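Long-range contact in monooxygenase (Agrobacterium tumefaciens, PDB 2I7G), which probably catalyses flavin-dependent oxidation with molecular oxygen, as a luciferase-like monooxygenase built on a TIM barrel: residues S102-Q114 / Y150-L164. Sequence-based numbering, arbitrary orientation. Where two conformers were deposited one is given.
Sequences SVLSSDDPVRVFQ and YDVLFAEKLDLLLAL
In this TIM-barrel monooxygenase, the loop that leaves strand 96-99 and the start of helix 109-122 pack along helix 150-166, with Lys-157 reaching into the loop. The lysine chain, extended beyond CG, brings NZ to two backbone carbonyls: it donates to Ser-105 O at 2.7 Å, from well above that carbonyl plane, and to Asp-107 O at 2.8 Å, tilted 31° from the plane. Tyr-145 OH is a third partner, so three oxygens surround the buried amino group, which would favour its charged form. Pro-109 lies across the root of the same chain, CG 3.5 Å from Lys-157 CB, and also touches Leu-160 CD2.

On one side of the lysine, a water accepts from Ser-105 N and hydrogen-bonds Tyr-150 OH; in the conformer described, Ser-105 OG lies over a face of the Tyr-150 ring. Leu-104 CD2 meets Leu-161 CD2 at 3.9 Å. Farther along, chi1 of -176° carries the Phe-113 ring alongside Leu-164, whose CB stands over one face, offset toward the rim, in a CH-pi contact 4.2 Å from the centroid. The helix segments cross at -43°, with axes 9.3 Å apart at closest.

Helix 136-143 packs beside Ser-105 and Leu-153 through Tyr-140, strand 127-131 lies against Phe-154 and Leu-161, strand 169-172 touches Leu-160 and Leu-164, and Phe-143 of the second subunit packs on Val-110.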
ATOM      1  N   SER B 102     -12.519  -4.806  -0.466  1.00 22.44           N
ATOM      2  CA  SER B 102     -11.561  -5.035  -1.544  1.00 22.28           C
ATOM      3  C   SER B 102     -12.400  -5.593  -2.707  1.00 22.49           C
ATOM      4  O   SER B 102     -13.078  -6.609  -2.543  1.00 22.61           O
ATOM      5  CB  SER B 102     -10.539  -6.077  -1.107  1.00 22.45           C
ATOM      6  OG  SER B 102      -9.590  -5.535  -0.199  1.00 24.01           O
ATOM      7  N   VAL B 103     -12.391  -4.937  -3.871  1.00 21.56           N
ATOM      8  CA  VAL B 103     -13.127  -5.473  -5.040  1.00 21.52           C
ATOM      9  C   VAL B 103     -12.187  -6.523  -5.673  1.00 21.55           C
ATOM     10  O   VAL B 103     -11.471  -6.287  -6.671  1.00 21.27           O
ATOM     11  CB  VAL B 103     -13.565  -4.369  -6.030  1.00 22.03           C
ATOM     12  CG1 VAL B 103     -14.396  -4.987  -7.179  1.00 21.50           C
ATOM     13  CG2 VAL B 103     -14.396  -3.287  -5.271  1.00 23.60           C
ATOM     14  N   LEU B 104     -12.190  -7.692  -5.051  1.00 21.26           N
ATOM     15  CA  LEU B 104     -11.195  -8.701  -5.359  1.00 22.34           C
ATOM     16  C   LEU B 104     -11.240  -9.154  -6.845  1.00 22.13           C
ATOM     17  O   LEU B 104     -10.180  -9.430  -7.445  1.00 23.37           O
ATOM     18  CB  LEU B 104     -11.389  -9.890  -4.413  1.00 22.04           C
ATOM     19  CG  LEU B 104     -10.375 -11.018  -4.599  1.00 23.31           C
ATOM     20  CD1 LEU B 104      -8.923 -10.498  -4.336  1.00 25.18           C
ATOM     21  CD2 LEU B 104     -10.747 -12.179  -3.634  1.00 24.97           C
ATOM     22  N   SER B 105     -12.447  -9.246  -7.407  0.50 22.12           N
ATOM     23  CA  SER B 105     -12.614  -9.737  -8.792  0.50 22.39           C
ATOM     24  C   SER B 105     -11.740  -9.004  -9.802  0.50 21.88           C
ATOM     25  O   SER B 105     -11.287  -9.610 -10.770  0.50 22.67           O
ATOM     26  CB  SER B 105     -14.069  -9.658  -9.248  0.50 22.08           C
ATOM     27  OG  SER B 105     -14.863 -10.556  -8.518  0.50 21.97           O
ATOM     28  N   SER B 106     -11.504  -7.711  -9.562  1.00 22.28           N
ATOM     29  CA  SER B 106     -10.756  -6.877 -10.506  1.00 23.21           C
ATOM     30  C   SER B 106      -9.304  -6.651 -10.095  1.00 23.87           C
ATOM     31  O   SER B 106      -8.616  -5.873 -10.728  1.00 24.59           O
ATOM     32  CB  SER B 106     -11.485  -5.549 -10.822  1.00 23.89           C
ATOM     33  OG  SER B 106     -12.043  -5.017  -9.647  1.00 28.42           O
ATOM     34  N   ASP B 107      -8.836  -7.400  -9.095  1.00 23.31           N
ATOM     35  CA  ASP B 107      -7.470  -7.185  -8.585  1.00 24.34           C
ATOM     36  C   ASP B 107      -6.674  -8.489  -8.737  1.00 24.14           C
ATOM     37  O   ASP B 107      -7.208  -9.541  -9.159  1.00 23.24           O
ATOM     38  CB  ASP B 107      -7.499  -6.665  -7.139  1.00 24.57           C
ATOM     39  CG  ASP B 107      -6.249  -5.743  -6.779  1.00 26.82           C
ATOM     40  OD1 ASP B 107      -5.145  -5.820  -7.429  1.00 25.59           O
ATOM     41  OD2 ASP B 107      -6.391  -4.950  -5.805  1.00 27.41           O
ATOM     42  N   ASP B 108      -5.388  -8.428  -8.423  1.00 23.56           N
ATOM     43  CA  ASP B 108      -4.565  -9.635  -8.450  1.00 24.11           C
ATOM     44  C   ASP B 108      -4.471 -10.150  -7.012  1.00 23.66           C
ATOM     45  O   ASP B 108      -3.932  -9.437  -6.166  1.00 23.20           O
ATOM     46  CB  ASP B 108      -3.156  -9.281  -8.945  1.00 24.20           C
ATOM     47  CG  ASP B 108      -2.209 -10.513  -8.979  1.00 28.08           C
ATOM     48  OD1 ASP B 108      -2.541 -11.618  -8.450  1.00 29.95           O
ATOM     49  OD2 ASP B 108      -1.145 -10.389  -9.606  1.00 32.83           O
ATOM     50  N   PRO B 109      -5.022 -11.353  -6.712  1.00 23.65           N
ATOM     51  CA  PRO B 109      -4.995 -11.861  -5.330  1.00 24.17           C
ATOM     52  C   PRO B 109      -3.570 -11.977  -4.741  1.00 22.89           C
ATOM     53  O   PRO B 109      -3.428 -11.837  -3.529  1.00 21.57           O
ATOM     54  CB  PRO B 109      -5.654 -13.237  -5.414  1.00 24.35           C
ATOM     55  CG  PRO B 109      -6.348 -13.288  -6.735  1.00 26.96           C
ATOM     56  CD  PRO B 109      -5.759 -12.245  -7.633  1.00 23.96           C
ATOM     57  N   VAL B 110      -2.567 -12.249  -5.579  1.00 21.13           N
ATOM     58  CA  VAL B 110      -1.184 -12.243  -5.091  1.00 20.66           C
ATOM     59  C   VAL B 110      -0.814 -10.860  -4.515  1.00 20.10           C
ATOM     60  O   VAL B 110      -0.307 -10.763  -3.397  1.00 21.20           O
ATOM     61  CB  VAL B 110      -0.162 -12.723  -6.148  1.00 21.00           C
ATOM     62  CG1 VAL B 110       1.229 -12.658  -5.544  1.00 22.77           C
ATOM     63  CG2 VAL B 110      -0.512 -14.183  -6.601  1.00 22.43           C
ATOM     64  N   ARG B 111      -1.080  -9.802  -5.276  1.00 20.41           N
ATOM     65  CA  ARG B 111      -0.806  -8.447  -4.777  1.00 20.87           C
ATOM     66  C   ARG B 111      -1.618  -8.107  -3.538  1.00 20.47           C
ATOM     67  O   ARG B 111      -1.080  -7.523  -2.601  1.00 20.79           O
ATOM     68  CB  ARG B 111      -1.066  -7.361  -5.845  1.00 20.45           C
ATOM     69  CG  ARG B 111      -0.288  -7.565  -7.126  1.00 20.15           C
ATOM     70  CD  ARG B 111       1.215  -7.293  -6.894  1.00 20.52           C
ATOM     71  NE  ARG B 111       1.889  -7.249  -8.210  1.00 19.24           N
ATOM     72  CZ  ARG B 111       3.179  -7.013  -8.379  1.00 22.78           C
ATOM     73  NH1 ARG B 111       3.962  -6.783  -7.336  1.00 20.26           N
ATOM     74  NH2 ARG B 111       3.696  -7.002  -9.609  1.00 19.60           N
ATOM     75  N   VAL B 112      -2.911  -8.448  -3.552  1.00 21.23           N
ATOM     76  CA  VAL B 112      -3.777  -8.162  -2.418  1.00 20.86           C
ATOM     77  C   VAL B 112      -3.192  -8.863  -1.187  1.00 19.93           C
ATOM     78  O   VAL B 112      -3.027  -8.244  -0.130  1.00 20.68           O
ATOM     79  CB  VAL B 112      -5.223  -8.614  -2.719  1.00 21.19           C
ATOM     80  CG1 VAL B 112      -6.059  -8.573  -1.411  1.00 23.15           C
ATOM     81  CG2 VAL B 112      -5.804  -7.663  -3.846  1.00 21.50           C
ATOM     82  N   PHE B 113      -2.846 -10.133  -1.325  1.00 20.25           N
ATOM     83  CA  PHE B 113      -2.294 -10.860  -0.190  1.00 20.80           C
ATOM     84  C   PHE B 113      -1.008 -10.211   0.312  1.00 21.30           C
ATOM     85  O   PHE B 113      -0.823 -10.062   1.511  1.00 20.95           O
ATOM     86  CB  PHE B 113      -2.037 -12.325  -0.534  1.00 22.31           C
ATOM     87  CG  PHE B 113      -1.540 -13.141   0.643  1.00 22.80           C
ATOM     88  CD1 PHE B 113      -2.407 -13.519   1.678  1.00 26.09           C
ATOM     89  CD2 PHE B 113      -0.214 -13.478   0.739  1.00 25.83           C
ATOM     90  CE1 PHE B 113      -1.934 -14.260   2.786  1.00 26.81           C
ATOM     91  CE2 PHE B 113       0.253 -14.254   1.822  1.00 24.55           C
ATOM     92  CZ  PHE B 113      -0.611 -14.622   2.843  1.00 25.97           C
ATOM     93  N   GLN B 114      -0.126  -9.828  -0.607  1.00 20.11           N
ATOM     94  CA  GLN B 114       1.156  -9.209  -0.222  1.00 19.69           C
ATOM     95  C   GLN B 114       0.941  -7.870   0.477  1.00 19.89           C
ATOM     96  O   GLN B 114       1.588  -7.563   1.498  1.00 19.99           O
ATOM     97  CB  GLN B 114       2.061  -9.019  -1.453  1.00 19.41           C
ATOM     98  CG  GLN B 114       2.563 -10.360  -2.016  1.00 18.99           C
ATOM     99  CD  GLN B 114       3.440 -10.166  -3.212  1.00 21.34           C
ATOM    100  OE1 GLN B 114       3.144  -9.372  -4.099  1.00 22.42           O
ATOM    101  NE2 GLN B 114       4.531 -10.922  -3.251  1.00 22.51           N
ATOM    102  N   TYR B 150     -17.917 -11.542 -13.787  1.00 25.97           N
ATOM    103  CA  TYR B 150     -17.810 -11.292 -12.344  1.00 25.51           C
ATOM    104  C   TYR B 150     -17.742 -12.607 -11.503  1.00 25.52           C
ATOM    105  O   TYR B 150     -16.842 -12.801 -10.678  1.00 25.70           O
ATOM    106  CB  TYR B 150     -18.939 -10.353 -11.833  1.00 25.77           C
ATOM    107  CG  TYR B 150     -18.751 -10.157 -10.347  1.00 25.33           C
ATOM    108  CD1 TYR B 150     -17.889  -9.179  -9.880  1.00 26.70           C
ATOM    109  CD2 TYR B 150     -19.307 -11.048  -9.426  1.00 25.48           C
ATOM    110  CE1 TYR B 150     -17.623  -9.019  -8.541  1.00 25.98           C
ATOM    111  CE2 TYR B 150     -19.042 -10.908  -8.060  1.00 26.59           C
ATOM    112  CZ  TYR B 150     -18.199  -9.874  -7.633  1.00 27.55           C
ATOM    113  OH  TYR B 150     -17.876  -9.700  -6.321  1.00 28.08           O
ATOM    114  N   ASP B 151     -18.708 -13.500 -11.713  1.00 25.40           N
ATOM    115  CA  ASP B 151     -18.849 -14.680 -10.849  1.00 25.84           C
ATOM    116  C   ASP B 151     -17.604 -15.584 -10.898  1.00 25.70           C
ATOM    117  O   ASP B 151     -17.119 -16.028  -9.854  1.00 25.40           O
ATOM    118  CB  ASP B 151     -20.095 -15.494 -11.235  1.00 25.69           C
ATOM    119  CG  ASP B 151     -21.403 -14.840 -10.794  1.00 29.30           C
ATOM    120  OD1 ASP B 151     -21.405 -13.816 -10.112  1.00 28.32           O
ATOM    121  OD2 ASP B 151     -22.469 -15.395 -11.151  1.00 32.33           O
ATOM    122  N   VAL B 152     -17.099 -15.858 -12.099  1.00 25.00           N
ATOM    123  CA  VAL B 152     -15.904 -16.721 -12.247  1.00 25.67           C
ATOM    124  C   VAL B 152     -14.672 -15.975 -11.740  1.00 25.01           C
ATOM    125  O   VAL B 152     -13.816 -16.574 -11.089  1.00 24.68           O
ATOM    126  CB  VAL B 152     -15.694 -17.239 -13.691  1.00 25.89           C
ATOM    127  CG1 VAL B 152     -14.449 -18.107 -13.761  1.00 26.11           C
ATOM    128  CG2 VAL B 152     -16.901 -18.064 -14.115  1.00 28.72           C
ATOM    129  N   LEU B 153     -14.589 -14.671 -12.013  1.00 24.27           N
ATOM    130  CA  LEU B 153     -13.452 -13.874 -11.491  1.00 23.77           C
ATOM    131  C   LEU B 153     -13.421 -13.921  -9.964  1.00 23.77           C
ATOM    132  O   LEU B 153     -12.368 -14.107  -9.360  1.00 23.63           O
ATOM    133  CB  LEU B 153     -13.517 -12.416 -11.932  1.00 23.99           C
ATOM    134  CG  LEU B 153     -13.180 -12.136 -13.400  1.00 24.77           C
ATOM    135  CD1 LEU B 153     -13.731 -10.770 -13.752  1.00 27.44           C
ATOM    136  CD2 LEU B 153     -11.663 -12.208 -13.630  1.00 24.69           C
ATOM    137  N   PHE B 154     -14.585 -13.763  -9.345  1.00 22.69           N
ATOM    138  CA  PHE B 154     -14.636 -13.747  -7.894  1.00 23.17           C
ATOM    139  C   PHE B 154     -14.330 -15.116  -7.335  1.00 23.09           C
ATOM    140  O   PHE B 154     -13.523 -15.231  -6.420  1.00 23.39           O
ATOM    141  CB  PHE B 154     -15.975 -13.245  -7.377  1.00 23.87           C
ATOM    142  CG  PHE B 154     -15.984 -12.981  -5.901  1.00 24.09           C
ATOM    143  CD1 PHE B 154     -15.307 -11.869  -5.355  1.00 25.75           C
ATOM    144  CD2 PHE B 154     -16.632 -13.856  -5.046  1.00 27.51           C
ATOM    145  CE1 PHE B 154     -15.338 -11.611  -3.956  1.00 29.22           C
ATOM    146  CE2 PHE B 154     -16.663 -13.607  -3.643  1.00 27.87           C
ATOM    147  CZ  PHE B 154     -16.024 -12.502  -3.110  1.00 28.22           C
ATOM    148  N   ALA B 155     -14.924 -16.150  -7.922  1.00 22.78           N
ATOM    149  CA  ALA B 155     -14.723 -17.515  -7.444  1.00 22.07           C
ATOM    150  C   ALA B 155     -13.246 -17.919  -7.518  1.00 22.68           C
ATOM    151  O   ALA B 155     -12.682 -18.419  -6.542  1.00 22.38           O
ATOM    152  CB  ALA B 155     -15.558 -18.476  -8.245  1.00 23.03           C
ATOM    153  N   GLU B 156     -12.626 -17.686  -8.666  1.00 21.77           N
ATOM    154  CA  GLU B 156     -11.239 -18.144  -8.872  1.00 22.21           C
ATOM    155  C   GLU B 156     -10.301 -17.321  -7.995  1.00 22.90           C
ATOM    156  O   GLU B 156      -9.393 -17.842  -7.372  1.00 22.35           O
ATOM    157  CB  GLU B 156     -10.825 -18.011 -10.335  1.00 22.93           C
ATOM    158  CG  GLU B 156     -11.479 -19.068 -11.224  1.00 25.22           C
ATOM    159  CD  GLU B 156     -10.829 -19.182 -12.590  1.00 29.30           C
ATOM    160  OE1 GLU B 156      -9.797 -18.513 -12.818  1.00 30.03           O
ATOM    161  OE2 GLU B 156     -11.360 -19.946 -13.440  1.00 30.52           O
ATOM    162  N   LYS B 157     -10.533 -16.015  -7.942  1.00 21.80           N
ATOM    163  CA  LYS B 157      -9.584 -15.151  -7.211  1.00 22.30           C
ATOM    164  C   LYS B 157      -9.696 -15.327  -5.702  1.00 22.38           C
ATOM    165  O   LYS B 157      -8.702 -15.271  -4.972  1.00 21.94           O
ATOM    166  CB  LYS B 157      -9.723 -13.693  -7.640  1.00 21.82           C
ATOM    167  CG  LYS B 157      -9.156 -13.491  -9.039  1.00 22.67           C
ATOM    168  CD  LYS B 157      -9.444 -12.051  -9.575  1.00 22.26           C
ATOM    169  CE  LYS B 157      -8.666 -11.811 -10.852  1.00 23.82           C
ATOM    170  NZ  LYS B 157      -8.759 -10.392 -11.305  1.00 21.31           N
ATOM    171  N   LEU B 158     -10.911 -15.587  -5.246  1.00 23.15           N
ATOM    172  CA  LEU B 158     -11.124 -15.921  -3.846  1.00 22.75           C
ATOM    173  C   LEU B 158     -10.424 -17.248  -3.601  1.00 23.24           C
ATOM    174  O   LEU B 158      -9.735 -17.374  -2.566  1.00 20.17           O
ATOM    175  CB  LEU B 158     -12.623 -15.991  -3.500  1.00 23.03           C
ATOM    176  CG  LEU B 158     -12.949 -16.404  -2.067  1.00 22.69           C
ATOM    177  CD1 LEU B 158     -12.268 -15.481  -1.039  1.00 23.49           C
ATOM    178  CD2 LEU B 158     -14.447 -16.371  -1.831  1.00 23.87           C
ATOM    179  N   ASP B 159     -10.614 -18.267  -4.510  1.00 21.81           N
ATOM    180  CA  ASP B 159      -9.944 -19.558  -4.342  1.00 22.80           C
ATOM    181  C   ASP B 159      -8.410 -19.355  -4.264  1.00 23.18           C
ATOM    182  O   ASP B 159      -7.738 -19.868  -3.350  1.00 22.02           O
ATOM    183  CB  ASP B 159     -10.280 -20.492  -5.507  1.00 21.90           C
ATOM    184  CG  ASP B 159      -9.729 -21.878  -5.311  1.00 27.07           C
ATOM    185  OD1 ASP B 159     -10.204 -22.579  -4.390  1.00 30.70           O
ATOM    186  OD2 ASP B 159      -8.859 -22.290  -6.116  1.00 28.21           O
ATOM    187  N   LEU B 160      -7.856 -18.555  -5.190  1.00 23.63           N
ATOM    188  CA  LEU B 160      -6.397 -18.224  -5.057  1.00 24.04           C
ATOM    189  C   LEU B 160      -6.010 -17.535  -3.719  1.00 23.00           C
ATOM    190  O   LEU B 160      -5.074 -17.953  -3.019  1.00 23.43           O
ATOM    191  CB  LEU B 160      -5.912 -17.462  -6.256  1.00 23.49           C
ATOM    192  CG  LEU B 160      -4.456 -16.999  -6.227  1.00 23.44           C
ATOM    193  CD1 LEU B 160      -3.506 -18.189  -5.976  1.00 21.83           C
ATOM    194  CD2 LEU B 160      -4.228 -16.322  -7.587  1.00 22.59           C
ATOM    195  N   LEU B 161      -6.731 -16.485  -3.342  1.00 22.41           N
ATOM    196  CA  LEU B 161      -6.442 -15.794  -2.081  1.00 21.98           C
ATOM    197  C   LEU B 161      -6.409 -16.762  -0.895  1.00 22.04           C
ATOM    198  O   LEU B 161      -5.525 -16.680  -0.041  1.00 21.24           O
ATOM    199  CB  LEU B 161      -7.483 -14.697  -1.818  1.00 21.68           C
ATOM    200  CG  LEU B 161      -7.273 -13.815  -0.592  1.00 22.18           C
ATOM    201  CD1 LEU B 161      -5.912 -13.131  -0.573  1.00 25.16           C
ATOM    202  CD2 LEU B 161      -8.410 -12.785  -0.521  1.00 22.47           C
ATOM    203  N   LEU B 162      -7.368 -17.675  -0.830  1.00 22.21           N
ATOM    204  CA  LEU B 162      -7.396 -18.640   0.281  1.00 22.47           C
ATOM    205  C   LEU B 162      -6.220 -19.635   0.215  1.00 22.64           C
ATOM    206  O   LEU B 162      -5.663 -20.008   1.251  1.00 22.71           O
ATOM    207  CB  LEU B 162      -8.724 -19.406   0.300  1.00 22.86           C
ATOM    208  CG  LEU B 162      -9.957 -18.523   0.579  1.00 23.51           C
ATOM    209  CD1 LEU B 162     -11.284 -19.274   0.341  1.00 25.69           C
ATOM    210  CD2 LEU B 162      -9.926 -17.900   1.986  1.00 25.20           C
ATOM    211  N   ALA B 163      -5.834 -20.030  -0.999  1.00 21.58           N
ATOM    212  CA  ALA B 163      -4.660 -20.898  -1.198  1.00 22.60           C
ATOM    213  C   ALA B 163      -3.392 -20.205  -0.680  1.00 23.43           C
ATOM    214  O   ALA B 163      -2.574 -20.834   0.010  1.00 22.83           O
ATOM    215  CB  ALA B 163      -4.515 -21.234  -2.661  1.00 22.08           C
ATOM    216  N   LEU B 164      -3.277 -18.910  -0.987  1.00 21.36           N
ATOM    217  CA  LEU B 164      -2.100 -18.118  -0.607  1.00 23.98           C
ATOM    218  C   LEU B 164      -1.986 -18.020   0.896  1.00 23.51           C
ATOM    219  O   LEU B 164      -0.897 -18.117   1.446  1.00 25.12           O
ATOM    220  CB  LEU B 164      -2.195 -16.711  -1.195  1.00 22.51           C
ATOM    221  CG  LEU B 164      -2.111 -16.575  -2.716  1.00 24.62           C
ATOM    222  CD1 LEU B 164      -2.384 -15.126  -3.091  1.00 24.65           C
ATOM    223  CD2 LEU B 164      -0.730 -17.078  -3.241  1.00 28.91           C
TER
HETATM  224  O   HOH W   1     -15.186  -8.532  -6.332  1.00 21.26           O